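Local coordinates for Mll7089 protein (Mesorhizobium loti, PDB 2OZ8), which is of unknown function but belongs to the mandelate racemase family of the enolase superfamily and probably binds magnesium, perhaps as a hydro-lyase, at residues D233-L238 with R259-A264; L253-K258 with M280-L285; H155-G160 with C186-S191; Y161-I166 with V313-Y318; L38-G43 with W111-K116. One frame throughout, in Å; residues are numbered along the deposited sequence.

Interactions 1 to 4 lie in the beta/alpha barrel, and interaction 5 lies in the N-terminal capping domain. Interaction 5 closes along the chain before the others open. Interactions 1 and 2 share helix 255-263, with centres 14 Å apart, and touch through L262 and I282. Together they join three successive outer helices. Interactions 3 and 4, centres 12 Å apart, tie strand 163-167 to its surroundings. Interaction 4 lies inside the barrel, between two strands that flank strand 132-138, and its loop encloses interactions 1 and 2. The centres of interactions 3 and 5 are about 40 Å apart, on opposite sides of the chain's centre. Interaction 5 joins sheet and helix within the separate capping domain.

Interaction 1 (D233-L238 with R259-A264); sequences DGLRTL and RLLLEA. With SO4 (sulfate ion), chain C.
R236 reaches across to the backbone of A264, with its guanidinium set edge-on to the carbonyl. The two segments belong to neighbouring outer helices of the beta/alpha barrel, 232-241 and 255-263. Strand 246-249 lies between them in sequence. A264 follows the last helical residue, and its carbonyl takes a bond from R236. NE donates to A264 O at 2.8 Å, with an N-H...O angle of 165°. The oxygen sits in the guanidinium plane, NE lies in the carbonyl plane, and the two flat groups are nearly coplanar. The arginine gets there by a bend at chi3 (-137°), which turns the guanidinium toward the helix end. A second bond from NH2 to the same oxygen is doubtful, because NH2 is modelled too close to the sulfate. The sulfate probably came from the crystallisation liquor. It is also hydrogen-bonded by H232 ND1. Deeper in, L235 and L261 meet methyl to methyl. L235 CD1 is 4.2 Å from L261 CD1. Both leucines also touch S249 of strand 246-249, so the contact joins the two helices and that strand. D233 OD2 forms a salt bridge with R239 of the second subunit. The firmer link from the arginine to the anion is R236 NH1 to sulfate O3, at 3.1 Å.

Interaction 2 (L253-K258 with M280-L285); sequences LDLQGK and MRIGWL
The torsions of L255 and I282 bring their side chains together between two helices. I282 CB already points toward the other segment. With CG1 anti to the backbone N (chi1 -157°), the CG1-CD1 arm reaches K258 and L255. In L255 both chi1 (-137°) and chi2 lie off the usual staggered values, and together they bring CD2 to I282. The helices are 255-263 and 276-289, successive outer helices of the beta/alpha barrel, with strand 269-272 between them in the chain. The two side chains slide past each other in opposite directions. L255 CD2 lies 3.8 Å from I282 CB. The same methyl is 4.1 Å from I282 CD1. One turn on, the base of K258 completes the contact: its CB is 4.2 Å from I282 CG1. The rest of the lysine bends away at chi2 and chi4, and NZ donates to N271 O. Its aliphatic part touches L270 and V272 of the strand beneath, and so does I282. This lysine therefore adds carbon to the helix interface while its charge goes elsewhere. W284 of the third subunit packs on L255, so the interface continues between chains. R281 NH2 donates to R86 O. The start of helix 255-263 is fixed by D254 at the N-cap. K258 N bonds to D254 O. On the side chain, D254 OD1 accepts from G257 N at 2.9 Å, nearly in line with its C-O bond.

Interaction 3 (H155-G160 with C186-S191); sequences HAASIG and CVPAGS
The pyrrolidine ring of P188 is turned with its CD corner toward A157, whose CB lies 3.7 Å from that atom. A flat ring, that of F164, is shared by both segments. V187 CG1 lies over one of its faces, and S191 OG comes in near its edge. A157 touches the same ring. The peptide group before V187 comes in beside the proline: C186 O is 4.0 Å from A157 CB. One methyl of V187, CG1, adds a looser touch at 4.3 Å from A157 CB. On the helix side, all of these touches to the loop are made by the A157 methyl. The two segments are alpha-to-beta connections of the barrel. Helix 146-158 runs into strand 163-167, and the loop 186-191 leads into strand 192-196, which pairs in parallel with it. In this fold the active site lies at the other end of the strands. The helix stops in a Schellman motif. G160, with positive phi (106°), is its C-prime residue. G160 N bonds to A157 O, and Y161 N points to A156 O. The facing loop is held by a type II turn from P188 to S191, with G190 at its glycine position. S191 closes this turn with its side chain. Its OG donates to P188 O at 2.7 Å, tilted 28° from the carbonyl plane.

Interaction 4 (Y161-I166 with V313-Y318); sequences YSAFKI and VEWLEY
Y161 opens the segment by sending its hydroxyl against the ring of Y318, with OH 3.3 Å from Y318 CD2. Its CG is anti to the carbonyl carbon (chi1 -69°), which aims the phenol at strand 313-318. Both tyrosines also stack edge-to-face with F320. A163 comes next, on the strand proper. Its CB meets the six-membered ring of W315, 3.5 Å from CH2. That indole stacks edge-to-face with W222. K165 follows, pointing the same way. Its chain bends at chi2 and chi3 and crosses E317 at about a right angle. K165 NZ forms a salt bridge to E317 OE2 at 3.1 Å, a weak hydrogen bond, while the stronger partner of NZ is E224. E317 is gripped in turn by S138 OG at OE2 and by N297 N at OE1. With an alanine at E317, S138 OG and N297 N would probably lose their carboxylate acceptor, and K165 one of its acidic partners, leaving E224. By sequence, K165 fits the first lysine of the KxK motif of mandelate racemase relatives. The touching parts of the two strands run 88° apart, end to end. Strand 132-138 lies between them and pairs in parallel with both, and the side chains meet across it, inside the barrel. Strand 192-196 flanks 163-167 on its other edge, and helix 146-158 packs outside, against F164 and I166.

Interaction 5 (L38-G43 with W111-K116); sequences LVSESG and WDLAAK
L113 reaches from its helix to L38 and S40 on the strand. Its CB holds CG anti to the backbone N (chi1 -180°), which puts both methyls against the strand. CG then splits into two methyls with different tasks. CD2 goes to L38, 3.7 Å from its carbonyl O. It also lies 4.4 Å from L38 CB. CD1 goes to S40, 4.2 Å from S40 CB. The leucine tip thus straddles two residues that point to the same side of the strand, with V39 between them turned away. L5 of strand 5-17 and E44 touch L113 as well. The segments belong to the N-terminal capping domain of the enolase superfamily, where an antiparallel sheet packs against helices. Strand 27-40 is laid here on helix 103-118. L38 also touches A109 and L110 of that helix, one turn back. The strand ends in a type I turn from S40 to G43, whose positive phi (94°) would jam a CB against the preceding carbonyl O. S40 OG accepts from S42 N at 3.2 Å, forming an ST turn. The turn is tied to the helix as well, since S40 OG and S42 OG both bond to E117 OE1. Elsewhere on the helix, K116 NZ makes a long salt bridge to D112 OD2, at 3.6 Å. D112 OD2 also accepts from L47 N, and K116 NZ bonds to V45 O.

Interaction 1 (D233-L238 with R259-A264)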
# COMPACT_ATOMS: atom_id res chain seq x y z
N ASP A 233 1.93 9.15 10.83
CA ASP A 233 2.77 7.98 11.03
C ASP A 233 3.08 7.82 12.53
O ASP A 233 2.95 6.75 13.08
CB ASP A 233 4.04 8.02 10.19
CG ASP A 233 4.98 6.87 10.53
OD1 ASP A 233 4.74 5.73 10.11
OD2 ASP A 233 5.95 7.09 11.27
N GLY A 234 3.49 8.90 13.19
CA GLY A 234 3.72 8.82 14.60
C GLY A 234 2.49 8.49 15.43
O GLY A 234 2.61 7.84 16.46
N LEU A 235 1.30 8.95 15.02
CA LEU A 235 0.12 8.72 15.84
C LEU A 235 -0.21 7.23 15.76
O LEU A 235 -0.53 6.61 16.80
CB LEU A 235 -1.07 9.63 15.51
CG LEU A 235 -0.97 11.07 16.04
CD1 LEU A 235 -1.92 12.02 15.27
CD2 LEU A 235 -1.20 11.23 17.50
N ARG A 236 -0.05 6.66 14.56
CA ARG A 236 -0.29 5.22 14.31
C ARG A 236 0.67 4.38 15.13
O ARG A 236 0.26 3.43 15.80
CB ARG A 236 -0.08 4.85 12.86
CG ARG A 236 -1.27 4.97 11.95
CD ARG A 236 -0.85 4.66 10.50
NE ARG A 236 -1.49 5.64 9.67
CZ ARG A 236 -0.91 6.46 8.81
NH1 ARG A 236 0.38 6.39 8.53
NH2 ARG A 236 -1.69 7.33 8.19
N THR A 237 1.94 4.75 15.10
CA THR A 237 2.95 4.09 15.92
C THR A 237 2.56 4.06 17.39
O THR A 237 2.67 3.02 18.04
CB THR A 237 4.35 4.70 15.73
OG1 THR A 237 4.66 4.67 14.33
CG2 THR A 237 5.40 3.89 16.48
N LEU A 238 2.07 5.19 17.91
CA LEU A 238 1.53 5.25 19.30
C LEU A 238 0.33 4.34 19.46
O LEU A 238 0.17 3.68 20.50
CB LEU A 238 1.12 6.69 19.70
CG LEU A 238 2.32 7.65 19.80
CD1 LEU A 238 1.87 9.09 20.02
CD2 LEU A 238 3.25 7.17 20.90
N ARG A 259 -11.98 14.23 9.56
CA ARG A 259 -12.28 13.19 8.60
C ARG A 259 -10.99 12.56 8.05
O ARG A 259 -10.85 11.32 8.04
CB ARG A 259 -13.20 13.69 7.50
CG ARG A 259 -13.63 12.53 6.57
CD ARG A 259 -14.43 12.97 5.38
NE ARG A 259 -13.73 14.02 4.67
CZ ARG A 259 -12.78 13.82 3.78
NH1 ARG A 259 -12.43 12.60 3.44
NH2 ARG A 259 -12.20 14.85 3.19
N LEU A 260 -10.02 13.39 7.66
CA LEU A 260 -8.75 12.88 7.14
C LEU A 260 -7.97 12.10 8.21
O LEU A 260 -7.31 11.09 7.91
CB LEU A 260 -7.91 14.02 6.57
CG LEU A 260 -8.34 14.55 5.19
CD1 LEU A 260 -7.72 15.96 4.96
CD2 LEU A 260 -7.96 13.56 4.09
N LEU A 261 -8.09 12.57 9.45
CA LEU A 261 -7.47 11.90 10.58
C LEU A 261 -8.03 10.50 10.74
O LEU A 261 -7.29 9.53 10.98
CB LEU A 261 -7.71 12.71 11.85
CG LEU A 261 -6.89 12.26 13.07
CD1 LEU A 261 -5.39 12.66 12.96
CD2 LEU A 261 -7.54 12.83 14.31
N LEU A 262 -9.35 10.38 10.57
CA LEU A 262 -10.01 9.08 10.62
C LEU A 262 -9.54 8.15 9.50
O LEU A 262 -9.26 6.99 9.75
CB LEU A 262 -11.54 9.24 10.65
CG LEU A 262 -12.09 9.92 11.93
CD1 LEU A 262 -13.60 10.06 11.88
CD2 LEU A 262 -11.65 9.18 13.22
N GLU A 263 -9.41 8.67 8.29
CA GLU A 263 -8.97 7.85 7.18
C GLU A 263 -7.55 7.31 7.37
O GLU A 263 -7.21 6.25 6.90
CB GLU A 263 -9.08 8.65 5.90
CG GLU A 263 -10.51 8.85 5.54
CD GLU A 263 -10.78 9.83 4.41
OE1 GLU A 263 -9.85 10.12 3.60
OE2 GLU A 263 -11.95 10.28 4.33
N ALA A 264 -6.74 8.05 8.11
CA ALA A 264 -5.39 7.69 8.39
C ALA A 264 -5.28 6.72 9.58
O ALA A 264 -4.16 6.31 9.90
CB ALA A 264 -4.56 8.98 8.67
S SO4 C . -0.70 9.32 5.95
O1 SO4 C . -0.99 10.74 6.17
O2 SO4 C . -0.46 9.13 4.51
O3 SO4 C . 0.47 8.94 6.74
O4 SO4 C . -1.91 8.58 6.33

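Interaction 2 (L253-K258 with M280-L285)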
# COMPACT_ATOMS: atom_id res chain seq x y z
N LEU A 253 -7.86 20.69 14.39
CA LEU A 253 -8.27 20.21 13.09
C LEU A 253 -9.70 20.66 12.83
O LEU A 253 -10.53 20.67 13.75
CB LEU A 253 -8.22 18.68 13.02
CG LEU A 253 -6.96 17.81 13.12
CD1 LEU A 253 -7.34 16.32 12.94
CD2 LEU A 253 -5.92 18.22 12.10
N ASP A 254 -9.99 21.02 11.58
CA ASP A 254 -11.38 21.23 11.19
C ASP A 254 -12.07 19.90 10.79
O ASP A 254 -11.50 18.81 10.93
CB ASP A 254 -11.47 22.31 10.09
CG ASP A 254 -10.70 21.95 8.82
OD1 ASP A 254 -10.26 20.81 8.64
OD2 ASP A 254 -10.55 22.85 7.97
N LEU A 255 -13.31 20.00 10.32
CA LEU A 255 -14.13 18.86 9.90
C LEU A 255 -13.41 18.01 8.88
O LEU A 255 -13.38 16.77 8.99
CB LEU A 255 -15.43 19.32 9.27
CG LEU A 255 -16.70 18.57 9.67
CD1 LEU A 255 -17.65 18.46 8.48
CD2 LEU A 255 -16.47 17.22 10.30
N GLN A 256 -12.84 18.69 7.89
CA GLN A 256 -12.13 18.03 6.82
C GLN A 256 -10.94 17.30 7.43
O GLN A 256 -10.65 16.15 7.07
CB GLN A 256 -11.69 19.06 5.79
CG GLN A 256 -12.89 19.72 4.99
CD GLN A 256 -13.89 20.54 5.88
OE1 GLN A 256 -13.49 21.20 6.86
NE2 GLN A 256 -15.19 20.49 5.51
N GLY A 257 -10.28 17.96 8.38
CA GLY A 257 -9.12 17.44 9.05
C GLY A 257 -9.40 16.26 9.94
O GLY A 257 -8.59 15.34 10.00
N LYS A 258 -10.53 16.30 10.66
CA LYS A 258 -10.97 15.20 11.52
C LYS A 258 -11.26 13.98 10.65
O LYS A 258 -10.82 12.86 10.95
CB LYS A 258 -12.22 15.57 12.35
CG LYS A 258 -12.15 16.93 13.07
CD LYS A 258 -12.93 16.92 14.39
CE LYS A 258 -12.57 18.14 15.27
NZ LYS A 258 -11.26 18.00 16.03
N MET A 280 -22.23 16.48 14.76
CA MET A 280 -23.18 15.41 14.43
C MET A 280 -22.83 14.69 13.12
O MET A 280 -23.08 13.48 12.97
CB MET A 280 -24.62 15.90 14.44
CG MET A 280 -25.06 16.48 15.81
SD MET A 280 -25.03 15.38 17.26
CE MET A 280 -26.22 14.17 16.65
N ARG A 281 -22.21 15.38 12.19
CA ARG A 281 -21.79 14.71 10.98
C ARG A 281 -20.56 13.80 11.25
O ARG A 281 -20.55 12.63 10.81
CB ARG A 281 -21.48 15.73 9.87
CG ARG A 281 -22.71 16.28 9.27
CD ARG A 281 -22.48 17.46 8.34
NE ARG A 281 -23.77 17.87 7.82
CZ ARG A 281 -24.01 18.94 7.06
NH1 ARG A 281 -23.02 19.77 6.70
NH2 ARG A 281 -25.27 19.18 6.67
N ILE A 282 -19.55 14.32 11.95
CA ILE A 282 -18.38 13.51 12.27
C ILE A 282 -18.74 12.41 13.26
O ILE A 282 -18.16 11.33 13.23
CB ILE A 282 -17.13 14.34 12.76
CG1 ILE A 282 -15.87 13.52 12.50
CG2 ILE A 282 -17.18 14.64 14.24
CD1 ILE A 282 -15.54 13.34 11.03
N GLY A 283 -19.74 12.68 14.11
CA GLY A 283 -20.29 11.65 14.99
C GLY A 283 -21.03 10.52 14.30
O GLY A 283 -21.04 9.42 14.81
N TRP A 284 -21.70 10.78 13.18
CA TRP A 284 -22.27 9.70 12.36
C TRP A 284 -21.11 8.81 11.78
O TRP A 284 -21.05 7.58 12.00
CB TRP A 284 -23.16 10.26 11.23
CG TRP A 284 -23.42 9.23 10.21
CD1 TRP A 284 -24.17 8.09 10.37
CD2 TRP A 284 -22.86 9.16 8.91
NE1 TRP A 284 -24.12 7.33 9.25
CE2 TRP A 284 -23.31 7.95 8.32
CE3 TRP A 284 -22.01 9.98 8.17
CZ2 TRP A 284 -22.97 7.55 7.01
CZ3 TRP A 284 -21.68 9.58 6.85
CH2 TRP A 284 -22.16 8.38 6.30
N LEU A 285 -20.21 9.46 11.04
CA LEU A 285 -19.05 8.80 10.47
C LEU A 285 -18.30 7.95 11.54
O LEU A 285 -18.22 6.75 11.40
CB LEU A 285 -18.14 9.81 9.75
CG LEU A 285 -17.04 9.20 8.88
CD1 LEU A 285 -17.65 8.22 7.85
CD2 LEU A 285 -16.21 10.30 8.17

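Interaction 3 (H155-G160 with C186-S191)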
# COMPACT_ATOMS: atom_id res chain seq x y z
N HIS A 155 -10.74 20.55 45.17
CA HIS A 155 -12.12 20.99 44.97
C HIS A 155 -12.90 20.07 43.99
O HIS A 155 -14.00 19.62 44.34
CB HIS A 155 -12.23 22.43 44.52
CG HIS A 155 -13.65 22.92 44.49
ND1 HIS A 155 -14.31 23.24 43.32
CD2 HIS A 155 -14.54 23.11 45.49
CE1 HIS A 155 -15.54 23.63 43.61
NE2 HIS A 155 -15.71 23.56 44.92
N ALA A 156 -12.37 19.77 42.81
CA ALA A 156 -13.13 18.87 41.92
C ALA A 156 -13.52 17.52 42.59
O ALA A 156 -14.68 17.06 42.46
CB ALA A 156 -12.41 18.63 40.60
N ALA A 157 -12.58 16.89 43.29
CA ALA A 157 -12.89 15.65 44.01
C ALA A 157 -13.96 15.86 45.10
O ALA A 157 -14.89 15.02 45.24
CB ALA A 157 -11.63 14.99 44.57
N SER A 158 -13.86 16.98 45.84
CA SER A 158 -14.87 17.35 46.87
C SER A 158 -16.30 17.18 46.40
O SER A 158 -17.13 16.65 47.15
CB SER A 158 -14.79 18.82 47.27
OG SER A 158 -13.80 19.00 48.23
N ILE A 159 -16.58 17.69 45.19
CA ILE A 159 -17.93 17.73 44.61
C ILE A 159 -18.19 16.61 43.58
O ILE A 159 -19.15 16.67 42.82
CB ILE A 159 -18.22 19.11 43.96
CG1 ILE A 159 -17.39 19.28 42.66
CG2 ILE A 159 -17.98 20.28 45.00
CD1 ILE A 159 -17.41 20.66 42.09
N GLY A 160 -17.36 15.59 43.55
CA GLY A 160 -17.81 14.34 42.93
C GLY A 160 -17.30 13.93 41.56
O GLY A 160 -17.80 12.96 41.00
N CYS A 186 -4.21 14.29 45.85
CA CYS A 186 -5.44 15.02 46.15
C CYS A 186 -6.76 14.48 45.60
O CYS A 186 -7.80 15.12 45.76
CB CYS A 186 -5.30 16.52 45.96
SG CYS A 186 -4.69 17.20 44.43
N VAL A 187 -6.71 13.29 45.02
CA VAL A 187 -7.89 12.62 44.55
C VAL A 187 -8.05 11.19 45.08
O VAL A 187 -7.07 10.51 45.42
CB VAL A 187 -8.01 12.69 42.98
CG1 VAL A 187 -7.97 14.14 42.53
CG2 VAL A 187 -7.00 11.79 42.25
N PRO A 188 -9.30 10.73 45.20
CA PRO A 188 -9.48 9.36 45.69
C PRO A 188 -8.70 8.37 44.87
O PRO A 188 -8.52 8.60 43.67
CB PRO A 188 -10.98 9.10 45.53
CG PRO A 188 -11.60 10.50 45.58
CD PRO A 188 -10.59 11.41 44.93
N ALA A 189 -8.23 7.29 45.52
CA ALA A 189 -7.60 6.14 44.83
C ALA A 189 -8.51 5.60 43.74
O ALA A 189 -9.72 5.41 43.94
CB ALA A 189 -7.27 5.01 45.81
N GLY A 190 -7.92 5.32 42.58
CA GLY A 190 -8.71 4.67 41.50
C GLY A 190 -9.59 5.60 40.67
O GLY A 190 -10.42 5.14 39.91
N SER A 191 -9.39 6.91 40.85
CA SER A 191 -9.79 7.96 39.93
C SER A 191 -9.17 7.79 38.54
O SER A 191 -8.08 7.27 38.41
CB SER A 191 -9.31 9.27 40.50
OG SER A 191 -10.04 9.55 41.66

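Interaction 4 (Y161-I166 with V313-Y318)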
# COMPACT_ATOMS: atom_id res chain seq x y z
N TYR A 161 -16.33 14.68 41.03
CA TYR A 161 -15.52 14.23 39.88
C TYR A 161 -14.72 13.01 40.28
O TYR A 161 -14.27 12.90 41.43
CB TYR A 161 -14.60 15.35 39.37
CG TYR A 161 -15.39 16.48 38.73
CD1 TYR A 161 -15.66 16.49 37.34
CD2 TYR A 161 -15.88 17.56 39.52
CE1 TYR A 161 -16.43 17.54 36.74
CE2 TYR A 161 -16.63 18.60 38.95
CZ TYR A 161 -16.91 18.58 37.56
OH TYR A 161 -17.65 19.62 37.04
N SER A 162 -14.57 12.09 39.35
CA SER A 162 -13.75 10.89 39.57
C SER A 162 -12.76 10.74 38.42
O SER A 162 -11.97 9.80 38.40
CB SER A 162 -14.62 9.66 39.69
OG SER A 162 -15.50 9.53 38.58
N ALA A 163 -12.80 11.70 37.48
CA ALA A 163 -11.84 11.74 36.39
C ALA A 163 -11.25 13.16 36.24
O ALA A 163 -11.99 14.16 36.36
CB ALA A 163 -12.50 11.25 35.09
N PHE A 164 -9.95 13.24 35.95
CA PHE A 164 -9.14 14.46 36.09
C PHE A 164 -8.13 14.54 34.95
O PHE A 164 -7.46 13.57 34.67
CB PHE A 164 -8.37 14.43 37.44
CG PHE A 164 -9.27 14.27 38.64
CD1 PHE A 164 -9.93 15.37 39.19
CD2 PHE A 164 -9.53 13.01 39.16
CE1 PHE A 164 -10.83 15.22 40.23
CE2 PHE A 164 -10.48 12.86 40.26
CZ PHE A 164 -11.10 13.96 40.76
N LYS A 165 -8.03 15.69 34.27
CA LYS A 165 -7.05 15.89 33.21
C LYS A 165 -6.11 17.03 33.54
O LYS A 165 -6.56 18.12 33.90
CB LYS A 165 -7.72 16.19 31.87
CG LYS A 165 -6.75 16.19 30.70
CD LYS A 165 -7.12 17.26 29.63
CE LYS A 165 -8.30 16.87 28.83
NZ LYS A 165 -8.65 17.73 27.66
N ILE A 166 -4.82 16.76 33.41
CA ILE A 166 -3.78 17.72 33.63
C ILE A 166 -2.97 17.93 32.38
O ILE A 166 -2.96 17.07 31.48
CB ILE A 166 -2.87 17.31 34.81
CG1 ILE A 166 -2.12 16.02 34.48
CG2 ILE A 166 -3.74 17.21 36.12
CD1 ILE A 166 -1.11 15.60 35.53
N VAL A 313 -20.08 8.70 22.60
CA VAL A 313 -19.49 9.69 23.51
C VAL A 313 -19.79 9.29 24.93
O VAL A 313 -20.96 9.08 25.28
CB VAL A 313 -20.03 11.14 23.29
CG1 VAL A 313 -19.42 12.07 24.30
CG2 VAL A 313 -19.80 11.63 21.88
N GLU A 314 -18.73 9.18 25.74
CA GLU A 314 -18.91 8.94 27.17
C GLU A 314 -18.41 10.08 28.08
O GLU A 314 -18.79 10.15 29.24
CB GLU A 314 -18.40 7.51 27.55
CG GLU A 314 -17.09 7.37 28.29
CD GLU A 314 -16.83 5.95 28.89
OE1 GLU A 314 -17.23 5.68 30.06
OE2 GLU A 314 -16.21 5.11 28.20
N TRP A 315 -17.60 11.00 27.53
CA TRP A 315 -16.95 12.07 28.33
C TRP A 315 -17.07 13.48 27.77
O TRP A 315 -16.94 13.72 26.58
CB TRP A 315 -15.48 11.78 28.59
CG TRP A 315 -15.19 10.57 29.40
CD1 TRP A 315 -14.79 9.35 28.94
CD2 TRP A 315 -15.23 10.48 30.86
NE1 TRP A 315 -14.61 8.48 30.03
CE2 TRP A 315 -14.87 9.15 31.20
CE3 TRP A 315 -15.54 11.39 31.89
CZ2 TRP A 315 -14.78 8.71 32.56
CZ3 TRP A 315 -15.51 10.95 33.23
CH2 TRP A 315 -15.12 9.61 33.55
N LEU A 316 -17.30 14.42 28.66
CA LEU A 316 -17.35 15.84 28.33
C LEU A 316 -16.38 16.62 29.24
O LEU A 316 -16.34 16.39 30.44
CB LEU A 316 -18.81 16.37 28.48
CG LEU A 316 -18.93 17.90 28.43
CD1 LEU A 316 -20.26 18.31 27.95
CD2 LEU A 316 -18.66 18.47 29.88
N GLU A 317 -15.60 17.51 28.65
CA GLU A 317 -14.63 18.29 29.40
C GLU A 317 -15.26 19.47 30.15
O GLU A 317 -16.02 20.26 29.56
CB GLU A 317 -13.54 18.81 28.44
CG GLU A 317 -12.37 19.49 29.15
CD GLU A 317 -11.28 19.89 28.25
OE1 GLU A 317 -11.53 19.90 27.04
OE2 GLU A 317 -10.19 20.22 28.73
N TYR A 318 -14.91 19.62 31.43
CA TYR A 318 -15.28 20.84 32.18
C TYR A 318 -14.06 21.47 32.89
O TYR A 318 -13.32 20.77 33.57
CB TYR A 318 -16.43 20.58 33.18
CG TYR A 318 -16.83 21.85 33.89
CD1 TYR A 318 -17.54 22.86 33.22
CD2 TYR A 318 -16.40 22.09 35.19
CE1 TYR A 318 -17.83 24.07 33.85
CE2 TYR A 318 -16.68 23.31 35.85
CZ TYR A 318 -17.40 24.27 35.17
OH TYR A 318 -17.65 25.42 35.82

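Interaction 5 (L38-G43 with W111-K116)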
# COMPACT_ATOMS: atom_id res chain seq x y z
N LEU A 38 -29.35 35.39 17.29
CA LEU A 38 -30.05 35.35 16.01
C LEU A 38 -31.54 35.32 16.31
O LEU A 38 -32.02 34.42 16.98
CB LEU A 38 -29.61 34.14 15.18
CG LEU A 38 -28.13 34.01 14.80
CD1 LEU A 38 -27.82 32.65 14.10
CD2 LEU A 38 -27.66 35.23 13.98
N VAL A 39 -32.25 36.35 15.84
CA VAL A 39 -33.67 36.57 16.14
C VAL A 39 -34.50 36.20 14.94
O VAL A 39 -34.21 36.66 13.84
CB VAL A 39 -33.97 38.06 16.51
CG1 VAL A 39 -35.33 38.19 17.15
CG2 VAL A 39 -32.89 38.63 17.50
N SER A 40 -35.51 35.35 15.14
CA SER A 40 -36.46 35.09 14.05
C SER A 40 -37.69 35.98 14.17
O SER A 40 -37.83 36.72 15.13
CB SER A 40 -36.84 33.61 13.94
OG SER A 40 -37.94 33.29 14.76
N GLU A 41 -38.59 35.90 13.21
CA GLU A 41 -39.83 36.68 13.33
C GLU A 41 -40.95 36.09 14.25
O GLU A 41 -41.93 36.75 14.56
CB GLU A 41 -40.33 37.21 11.96
CG GLU A 41 -40.30 36.21 10.84
CD GLU A 41 -40.15 36.87 9.45
OE1 GLU A 41 -39.50 37.94 9.36
OE2 GLU A 41 -40.68 36.29 8.46
N SER A 42 -40.78 34.86 14.73
CA SER A 42 -41.60 34.37 15.83
C SER A 42 -41.17 34.97 17.15
O SER A 42 -41.80 34.75 18.16
CB SER A 42 -41.50 32.86 15.94
OG SER A 42 -40.18 32.48 16.25
N GLY A 43 -40.06 35.70 17.14
CA GLY A 43 -39.55 36.34 18.38
C GLY A 43 -38.51 35.53 19.13
O GLY A 43 -37.85 36.06 20.03
N TRP A 111 -28.91 26.07 15.75
CA TRP A 111 -29.56 24.92 16.43
C TRP A 111 -30.35 25.24 17.71
O TRP A 111 -31.31 24.59 18.04
CB TRP A 111 -28.56 23.82 16.76
CG TRP A 111 -28.09 23.04 15.59
CD1 TRP A 111 -26.96 23.28 14.84
CD2 TRP A 111 -28.72 21.90 15.02
NE1 TRP A 111 -26.85 22.33 13.85
CE2 TRP A 111 -27.92 21.47 13.94
CE3 TRP A 111 -29.90 21.18 15.31
CZ2 TRP A 111 -28.25 20.34 13.16
CZ3 TRP A 111 -30.22 20.06 14.52
CH2 TRP A 111 -29.40 19.66 13.47
N ASP A 112 -29.90 26.22 18.46
CA ASP A 112 -30.64 26.70 19.61
C ASP A 112 -32.03 27.24 19.15
O ASP A 112 -33.09 26.86 19.67
CB ASP A 112 -29.82 27.82 20.25
CG ASP A 112 -30.44 28.33 21.53
OD1 ASP A 112 -31.04 27.50 22.24
OD2 ASP A 112 -30.34 29.55 21.80
N LEU A 113 -31.99 28.14 18.18
CA LEU A 113 -33.17 28.66 17.54
C LEU A 113 -34.07 27.57 16.93
O LEU A 113 -35.27 27.61 17.15
CB LEU A 113 -32.76 29.71 16.50
CG LEU A 113 -33.86 30.41 15.70
CD1 LEU A 113 -34.97 30.95 16.61
CD2 LEU A 113 -33.16 31.50 14.97
N ALA A 114 -33.50 26.62 16.19
CA ALA A 114 -34.27 25.52 15.59
C ALA A 114 -34.98 24.66 16.60
O ALA A 114 -36.12 24.27 16.41
CB ALA A 114 -33.39 24.65 14.71
N ALA A 115 -34.28 24.31 17.66
CA ALA A 115 -34.87 23.62 18.79
C ALA A 115 -36.00 24.42 19.50
O ALA A 115 -37.08 23.87 19.77
CB ALA A 115 -33.76 23.25 19.79
N LYS A 116 -35.76 25.68 19.84
CA LYS A 116 -36.81 26.47 20.45
C LYS A 116 -38.06 26.47 19.55
O LYS A 116 -39.17 26.20 20.00
CB LYS A 116 -36.35 27.91 20.71
CG LYS A 116 -35.33 28.02 21.76
CD LYS A 116 -34.95 29.45 22.04
CE LYS A 116 -33.91 29.45 23.12
NZ LYS A 116 -33.40 30.80 23.18